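PDB 3R8E: hypothetical sugar kinase from Cytophaga hutchinsonii, which probably transfers a phosphate group from ATP to a sugar, as a putative kinase of the ROK family with a ribonuclease H-like fold. Local coordinates for residues W241-V253 and A273-M285. Numbering follows the deposited sequence.
Sequences WADIGTIIGESLV and AFDYFVPNLKKAM
G245 lies against F277 and G249 against L281 where helix 235-259 crosses helix 274-288, a worked example of a GxxxG helix-helix contact in the ribonuclease H-like fold of a ROK-family protein. Neither glycine carries a side chain on the face turned to the other helix, where F277 O and L281 O fill the place of a CB, and this lets the short axes, crossing at -43°, approach to 6.8 Å. Backbone then touches backbone: G245 CA lies 3.2 Å from F277 O, and L281 CA the same distance from G245 O, both CA-H...O contacts. L281 is the knob, its CG anti to the backbone N (chi1 -174°), which directs the isobutyl group into the hole formed by G245, I248, G249 and L252; there CD1 meets I248 CG2 and CD2 meets L252 CD1. Farther along, the methyl of A284 rests on the backbone at G249, while the bent chain of M285, a selenomethionine, brings CE against L252 CB. At the other end W241 lies with one face over the N-cap residue A273, whose CB stands 3.4 Å from the centroid of the six-membered ring in a CH-pi contact. The F277 ring meets the W241 indole obliquely and reaches I248 CD1; F277 also touches L266 of strand 263-267, so helix 274-288 packs on the five-stranded mixed sheet. On the polar flank N280 ND2 donates to A242 O over 2.8 Å, approaching from above the carbonyl plane, opposite the face used by T246 N, so two donors grip one oxygen. A water bridges the helices, 2.7 Å from T246 OG1 and donating to N280 O.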
ATOM      1  N   TRP A 241     -24.861  -4.260  -7.373  1.00 30.67           N
ATOM      2  CA  TRP A 241     -24.040  -3.080  -7.077  1.00 29.24           C
ATOM      3  C   TRP A 241     -23.632  -3.040  -5.602  1.00 31.28           C
ATOM      4  O   TRP A 241     -22.506  -2.645  -5.306  1.00 27.77           O
ATOM      5  CB  TRP A 241     -24.737  -1.772  -7.482  1.00 28.27           C
ATOM      6  CG  TRP A 241     -24.881  -1.583  -8.965  1.00 29.82           C
ATOM      7  CD1 TRP A 241     -26.047  -1.435  -9.657  1.00 33.95           C
ATOM      8  CD2 TRP A 241     -23.825  -1.518  -9.939  1.00 28.96           C
ATOM      9  NE1 TRP A 241     -25.787  -1.272 -10.997  1.00 33.54           N
ATOM     10  CE2 TRP A 241     -24.433  -1.348 -11.203  1.00 33.90           C
ATOM     11  CE3 TRP A 241     -22.421  -1.593  -9.867  1.00 29.31           C
ATOM     12  CZ2 TRP A 241     -23.689  -1.255 -12.387  1.00 33.02           C
ATOM     13  CZ3 TRP A 241     -21.685  -1.489 -11.040  1.00 30.62           C
ATOM     14  CH2 TRP A 241     -22.317  -1.322 -12.281  1.00 32.25           C
ATOM     15  N   ALA A 242     -24.520  -3.491  -4.688  1.00 29.06           N
ATOM     16  CA  ALA A 242     -24.221  -3.559  -3.255  1.00 28.88           C
ATOM     17  C   ALA A 242     -23.054  -4.532  -2.981  1.00 32.53           C
ATOM     18  O   ALA A 242     -22.190  -4.223  -2.163  1.00 30.79           O
ATOM     19  CB  ALA A 242     -25.456  -3.985  -2.477  1.00 31.13           C
ATOM     20  N   ASP A 243     -23.015  -5.684  -3.692  1.00 30.32           N
ATOM     21  CA  ASP A 243     -21.949  -6.675  -3.540  1.00 30.12           C
ATOM     22  C   ASP A 243     -20.631  -6.132  -4.116  1.00 31.44           C
ATOM     23  O   ASP A 243     -19.589  -6.272  -3.471  1.00 30.11           O
ATOM     24  CB  ASP A 243     -22.324  -8.015  -4.191  1.00 34.10           C
ATOM     25  CG  ASP A 243     -21.450  -9.157  -3.711  1.00 50.21           C
ATOM     26  OD1 ASP A 243     -21.637  -9.603  -2.556  1.00 53.03           O
ATOM     27  OD2 ASP A 243     -20.565  -9.591  -4.479  1.00 56.57           O
ATOM     28  N   ILE A 244     -20.694  -5.472  -5.301  1.00 26.66           N
ATOM     29  CA  ILE A 244     -19.541  -4.832  -5.962  1.00 24.35           C
ATOM     30  C   ILE A 244     -18.951  -3.776  -5.004  1.00 25.51           C
ATOM     31  O   ILE A 244     -17.730  -3.741  -4.810  1.00 23.62           O
ATOM     32  CB  ILE A 244     -19.956  -4.234  -7.351  1.00 27.32           C
ATOM     33  CG1 ILE A 244     -20.285  -5.344  -8.400  1.00 28.71           C
ATOM     34  CG2 ILE A 244     -18.938  -3.215  -7.899  1.00 26.47           C
ATOM     35  CD1 ILE A 244     -19.101  -6.294  -8.856  1.00 33.57           C
ATOM     36  N   GLY A 245     -19.828  -2.988  -4.375  1.00 21.89           N
ATOM     37  CA  GLY A 245     -19.451  -1.961  -3.406  1.00 21.04           C
ATOM     38  C   GLY A 245     -18.661  -2.507  -2.233  1.00 24.49           C
ATOM     39  O   GLY A 245     -17.591  -1.982  -1.915  1.00 21.90           O
ATOM     40  N   THR A 246     -19.156  -3.607  -1.620  1.00 22.59           N
ATOM     41  CA  THR A 246     -18.483  -4.284  -0.505  1.00 22.34           C
ATOM     42  C   THR A 246     -17.071  -4.719  -0.923  1.00 24.04           C
ATOM     43  O   THR A 246     -16.120  -4.472  -0.175  1.00 22.62           O
ATOM     44  CB  THR A 246     -19.311  -5.482  -0.012  1.00 29.88           C
ATOM     45  OG1 THR A 246     -20.599  -5.023   0.393  1.00 27.53           O
ATOM     46  CG2 THR A 246     -18.641  -6.226   1.149  1.00 28.70           C
ATOM     47  N   ILE A 247     -16.932  -5.338  -2.122  1.00 20.28           N
ATOM     48  CA  ILE A 247     -15.639  -5.806  -2.641  1.00 19.43           C
ATOM     49  C   ILE A 247     -14.673  -4.618  -2.811  1.00 20.58           C
ATOM     50  O   ILE A 247     -13.541  -4.706  -2.336  1.00 19.31           O
ATOM     51  CB  ILE A 247     -15.784  -6.627  -3.958  1.00 23.40           C
ATOM     52  CG1 ILE A 247     -16.646  -7.895  -3.733  1.00 25.51           C
ATOM     53  CG2 ILE A 247     -14.400  -6.999  -4.541  1.00 23.66           C
ATOM     54  CD1 ILE A 247     -17.253  -8.502  -5.011  1.00 34.71           C
ATOM     55  N   ILE A 248     -15.117  -3.506  -3.449  1.00 17.40           N
ATOM     56  CA  ILE A 248     -14.252  -2.328  -3.658  1.00 16.71           C
ATOM     57  C   ILE A 248     -13.830  -1.748  -2.293  1.00 19.41           C
ATOM     58  O   ILE A 248     -12.646  -1.449  -2.095  1.00 18.23           O
ATOM     59  CB  ILE A 248     -14.910  -1.247  -4.568  1.00 19.74           C
ATOM     60  CG1 ILE A 248     -15.256  -1.825  -5.967  1.00 20.82           C
ATOM     61  CG2 ILE A 248     -13.996  -0.015  -4.720  1.00 20.21           C
ATOM     62  CD1 ILE A 248     -16.240  -0.942  -6.786  1.00 24.52           C
ATOM     63  N   GLY A 249     -14.790  -1.635  -1.372  1.00 17.82           N
ATOM     64  CA  GLY A 249     -14.545  -1.131  -0.022  1.00 17.22           C
ATOM     65  C   GLY A 249     -13.521  -1.951   0.744  1.00 19.94           C
ATOM     66  O   GLY A 249     -12.632  -1.384   1.385  1.00 18.12           O
ATOM     67  N   GLU A 250     -13.602  -3.297   0.633  1.00 17.44           N
ATOM     68  CA  GLU A 250     -12.662  -4.203   1.294  1.00 17.33           C
ATOM     69  C   GLU A 250     -11.234  -4.017   0.770  1.00 19.62           C
ATOM     70  O   GLU A 250     -10.300  -4.045   1.572  1.00 19.19           O
ATOM     71  CB  GLU A 250     -13.099  -5.655   1.147  1.00 19.65           C
ATOM     72  CG  GLU A 250     -14.214  -6.036   2.102  1.00 27.06           C
ATOM     73  CD  GLU A 250     -14.691  -7.469   1.996  1.00 37.42           C
ATOM     74  OE1 GLU A 250     -14.226  -8.201   1.091  1.00 31.40           O
ATOM     75  OE2 GLU A 250     -15.539  -7.860   2.827  1.00 30.33           O
ATOM     76  N   SER A 251     -11.058  -3.770  -0.550  1.00 15.98           N
ATOM     77  CA  SER A 251      -9.719  -3.508  -1.098  1.00 14.69           C
ATOM     78  C   SER A 251      -9.236  -2.107  -0.698  1.00 16.60           C
ATOM     79  O   SER A 251      -8.048  -1.932  -0.409  1.00 14.15           O
ATOM     80  CB  SER A 251      -9.695  -3.682  -2.612  1.00 18.27           C
ATOM     81  OG  SER A 251      -9.536  -5.057  -2.922  1.00 23.29           O
ATOM     82  N   LEU A 252     -10.156  -1.123  -0.630  1.00 14.01           N
ATOM     83  CA  LEU A 252      -9.800   0.234  -0.198  1.00 13.44           C
ATOM     84  C   LEU A 252      -9.350   0.232   1.269  1.00 17.19           C
ATOM     85  O   LEU A 252      -8.444   0.986   1.605  1.00 15.82           O
ATOM     86  CB  LEU A 252     -10.942   1.244  -0.431  1.00 13.55           C
ATOM     87  CG  LEU A 252     -11.057   1.759  -1.877  1.00 16.94           C
ATOM     88  CD1 LEU A 252     -12.422   2.384  -2.136  1.00 16.72           C
ATOM     89  CD2 LEU A 252      -9.929   2.743  -2.220  1.00 19.17           C
ATOM     90  N   VAL A 253      -9.916  -0.664   2.118  1.00 14.69           N
ATOM     91  CA  VAL A 253      -9.474  -0.816   3.519  1.00 14.51           C
ATOM     92  C   VAL A 253      -7.969  -1.127   3.527  1.00 16.93           C
ATOM     93  O   VAL A 253      -7.204  -0.490   4.259  1.00 15.73           O
ATOM     94  CB  VAL A 253     -10.293  -1.905   4.267  1.00 18.50           C
ATOM     95  CG1 VAL A 253      -9.576  -2.384   5.538  1.00 17.90           C
ATOM     96  CG2 VAL A 253     -11.698  -1.397   4.594  1.00 18.73           C
ATOM     97  N   ALA A 273     -22.607   4.162 -11.812  1.00 29.62           N
ATOM     98  CA  ALA A 273     -23.457   3.500 -10.823  1.00 29.18           C
ATOM     99  C   ALA A 273     -23.032   3.863  -9.393  1.00 30.11           C
ATOM    100  O   ALA A 273     -23.351   3.134  -8.450  1.00 29.19           O
ATOM    101  CB  ALA A 273     -23.384   1.999 -11.018  1.00 30.39           C
ATOM    102  N   PHE A 274     -22.326   5.004  -9.242  1.00 25.65           N
ATOM    103  CA  PHE A 274     -21.796   5.554  -7.987  1.00 24.06           C
ATOM    104  C   PHE A 274     -22.801   5.437  -6.832  1.00 27.75           C
ATOM    105  O   PHE A 274     -22.486   4.832  -5.814  1.00 26.36           O
ATOM    106  CB  PHE A 274     -21.411   7.033  -8.197  1.00 25.00           C
ATOM    107  CG  PHE A 274     -20.651   7.700  -7.074  1.00 25.29           C
ATOM    108  CD1 PHE A 274     -21.328   8.302  -6.016  1.00 28.56           C
ATOM    109  CD2 PHE A 274     -19.264   7.774  -7.099  1.00 26.10           C
ATOM    110  CE1 PHE A 274     -20.624   8.929  -4.982  1.00 28.49           C
ATOM    111  CE2 PHE A 274     -18.562   8.411  -6.072  1.00 28.08           C
ATOM    112  CZ  PHE A 274     -19.246   8.983  -5.020  1.00 26.46           C
ATOM    113  N   ASP A 275     -24.026   5.968  -7.011  1.00 24.65           N
ATOM    114  CA  ASP A 275     -25.056   5.980  -5.974  1.00 25.27           C
ATOM    115  C   ASP A 275     -25.488   4.589  -5.487  1.00 30.00           C
ATOM    116  O   ASP A 275     -25.987   4.477  -4.365  1.00 30.59           O
ATOM    117  CB  ASP A 275     -26.296   6.745  -6.471  1.00 28.25           C
ATOM    118  CG  ASP A 275     -26.051   8.213  -6.783  1.00 39.32           C
ATOM    119  OD1 ASP A 275     -25.048   8.775  -6.276  1.00 38.15           O
ATOM    120  OD2 ASP A 275     -26.880   8.810  -7.507  1.00 45.33           O
ATOM    121  N   TYR A 276     -25.298   3.542  -6.307  1.00 26.69           N
ATOM    122  CA  TYR A 276     -25.757   2.194  -5.974  1.00 27.24           C
ATOM    123  C   TYR A 276     -24.664   1.311  -5.341  1.00 28.83           C
ATOM    124  O   TYR A 276     -25.017   0.393  -4.596  1.00 29.56           O
ATOM    125  CB  TYR A 276     -26.371   1.524  -7.219  1.00 29.58           C
ATOM    126  CG  TYR A 276     -27.278   2.478  -7.971  1.00 32.74           C
ATOM    127  CD1 TYR A 276     -28.478   2.914  -7.413  1.00 36.03           C
ATOM    128  CD2 TYR A 276     -26.876   3.048  -9.174  1.00 33.54           C
ATOM    129  CE1 TYR A 276     -29.275   3.859  -8.056  1.00 37.67           C
ATOM    130  CE2 TYR A 276     -27.663   3.997  -9.825  1.00 35.24           C
ATOM    131  CZ  TYR A 276     -28.861   4.400  -9.262  1.00 43.93           C
ATOM    132  OH  TYR A 276     -29.634   5.340  -9.896  1.00 47.55           O
ATOM    133  N   PHE A 277     -23.368   1.584  -5.593  1.00 23.43           N
ATOM    134  CA  PHE A 277     -22.306   0.770  -4.982  1.00 21.93           C
ATOM    135  C   PHE A 277     -21.553   1.507  -3.848  1.00 25.23           C
ATOM    136  O   PHE A 277     -20.993   0.840  -2.980  1.00 25.05           O
ATOM    137  CB  PHE A 277     -21.313   0.213  -6.029  1.00 22.29           C
ATOM    138  CG  PHE A 277     -20.354   1.171  -6.697  1.00 21.73           C
ATOM    139  CD1 PHE A 277     -19.180   1.564  -6.061  1.00 22.71           C
ATOM    140  CD2 PHE A 277     -20.559   1.582  -8.008  1.00 23.10           C
ATOM    141  CE1 PHE A 277     -18.279   2.424  -6.692  1.00 22.90           C
ATOM    142  CE2 PHE A 277     -19.654   2.441  -8.638  1.00 24.91           C
ATOM    143  CZ  PHE A 277     -18.520   2.861  -7.972  1.00 22.24           C
ATOM    144  N   VAL A 278     -21.537   2.859  -3.842  1.00 21.41           N
ATOM    145  CA  VAL A 278     -20.815   3.635  -2.814  1.00 20.21           C
ATOM    146  C   VAL A 278     -21.398   3.395  -1.380  1.00 24.73           C
ATOM    147  O   VAL A 278     -20.579   3.269  -0.471  1.00 23.37           O
ATOM    148  CB  VAL A 278     -20.689   5.146  -3.175  1.00 23.14           C
ATOM    149  CG1 VAL A 278     -20.188   5.985  -1.995  1.00 22.51           C
ATOM    150  CG2 VAL A 278     -19.753   5.323  -4.370  1.00 21.88           C
ATOM    151  N   PRO A 279     -22.728   3.254  -1.119  1.00 23.11           N
ATOM    152  CA  PRO A 279     -23.164   2.998   0.269  1.00 23.68           C
ATOM    153  C   PRO A 279     -22.488   1.774   0.899  1.00 26.78           C
ATOM    154  O   PRO A 279     -21.978   1.896   2.008  1.00 26.01           O
ATOM    155  CB  PRO A 279     -24.677   2.808   0.137  1.00 26.69           C
ATOM    156  CG  PRO A 279     -25.036   3.608  -1.051  1.00 31.21           C
ATOM    157  CD  PRO A 279     -23.900   3.390  -2.011  1.00 25.80           C
ATOM    158  N   ASN A 280     -22.422   0.629   0.186  1.00 24.27           N
ATOM    159  CA  ASN A 280     -21.779  -0.577   0.733  1.00 24.12           C
ATOM    160  C   ASN A 280     -20.256  -0.450   0.779  1.00 26.09           C
ATOM    161  O   ASN A 280     -19.624  -1.070   1.636  1.00 25.00           O
ATOM    162  CB  ASN A 280     -22.183  -1.823  -0.021  1.00 24.83           C
ATOM    163  CG  ASN A 280     -23.249  -2.612   0.698  1.00 38.78           C
ATOM    164  OD1 ASN A 280     -23.943  -2.102   1.584  1.00 32.94           O
ATOM    165  ND2 ASN A 280     -23.392  -3.882   0.354  1.00 29.64           N
ATOM    166  N   LEU A 281     -19.680   0.352  -0.130  1.00 22.34           N
ATOM    167  CA  LEU A 281     -18.251   0.659  -0.159  1.00 20.13           C
ATOM    168  C   LEU A 281     -17.907   1.390   1.139  1.00 22.79           C
ATOM    169  O   LEU A 281     -16.978   0.977   1.842  1.00 21.05           O
ATOM    170  CB  LEU A 281     -17.923   1.518  -1.405  1.00 19.21           C
ATOM    171  CG  LEU A 281     -16.458   1.840  -1.718  1.00 21.82           C
ATOM    172  CD1 LEU A 281     -16.320   2.297  -3.153  1.00 21.45           C
ATOM    173  CD2 LEU A 281     -15.916   2.965  -0.820  1.00 22.82           C
ATOM    174  N   LYS A 282     -18.690   2.460   1.457  1.00 20.93           N
ATOM    175  CA  LYS A 282     -18.513   3.267   2.664  0.50 20.44           C
ATOM    176  C   LYS A 282     -18.724   2.400   3.911  1.00 24.50           C
ATOM    177  O   LYS A 282     -17.952   2.517   4.861  1.00 23.39           O
ATOM    178  CB  LYS A 282     -19.485   4.457   2.642  0.50 23.25           C
ATOM    179  CG  LYS A 282     -19.093   5.623   3.546  0.50 36.55           C
ATOM    180  CD  LYS A 282     -20.039   6.819   3.388  0.50 47.95           C
ATOM    181  CE  LYS A 282     -19.713   7.691   2.193  0.50 60.72           C
ATOM    182  NZ  LYS A 282     -20.650   8.837   2.070  0.50 71.83           N
ATOM    183  N   LYS A 283     -19.762   1.515   3.891  1.00 21.88           N
ATOM    184  CA  LYS A 283     -20.089   0.610   4.993  1.00 22.56           C
ATOM    185  C   LYS A 283     -18.893  -0.305   5.315  1.00 26.40           C
ATOM    186  O   LYS A 283     -18.524  -0.412   6.483  1.00 25.77           O
ATOM    187  CB  LYS A 283     -21.350  -0.211   4.667  1.00 26.02           C
ATOM    188  CG  LYS A 283     -21.906  -0.999   5.853  1.00 39.90           C
ATOM    189  CD  LYS A 283     -23.168  -1.781   5.490  1.00 50.46           C
ATOM    190  CE  LYS A 283     -22.885  -3.184   5.003  1.00 62.14           C
ATOM    191  NZ  LYS A 283     -24.136  -3.894   4.626  1.00 75.24           N
ATOM    192  N   ALA A 284     -18.266  -0.913   4.281  1.00 23.28           N
ATOM    193  CA  ALA A 284     -17.101  -1.789   4.447  1.00 22.82           C
ATOM    194  C   ALA A 284     -15.933  -1.034   5.088  1.00 23.85           C
ATOM    195  O   ALA A 284     -15.282  -1.567   5.977  1.00 22.87           O
ATOM    196  CB  ALA A 284     -16.678  -2.374   3.104  1.00 23.46           C
HETATM  197  N   MSE A 285     -15.718   0.232   4.684  1.00 19.11           N
HETATM  198  CA  MSE A 285     -14.647   1.078   5.212  1.00 17.61           C
HETATM  199  C   MSE A 285     -14.908   1.438   6.679  1.00 21.82           C
HETATM  200  O   MSE A 285     -13.990   1.377   7.489  1.00 20.86           O
HETATM  201  CB  MSE A 285     -14.485   2.335   4.352  1.00 18.53           C
HETATM  202  CG  MSE A 285     -14.030   2.013   2.930  1.00 23.80           C
HETATM  203 SE   MSE A 285     -13.525   3.602   1.943  0.75 29.71          SE
HETATM  204  CE  MSE A 285     -11.740   3.756   2.716  1.00 25.86           C
TER
HETATM  205  O   HOH W   1     -20.353  -3.542   2.676  1.00 27.11           O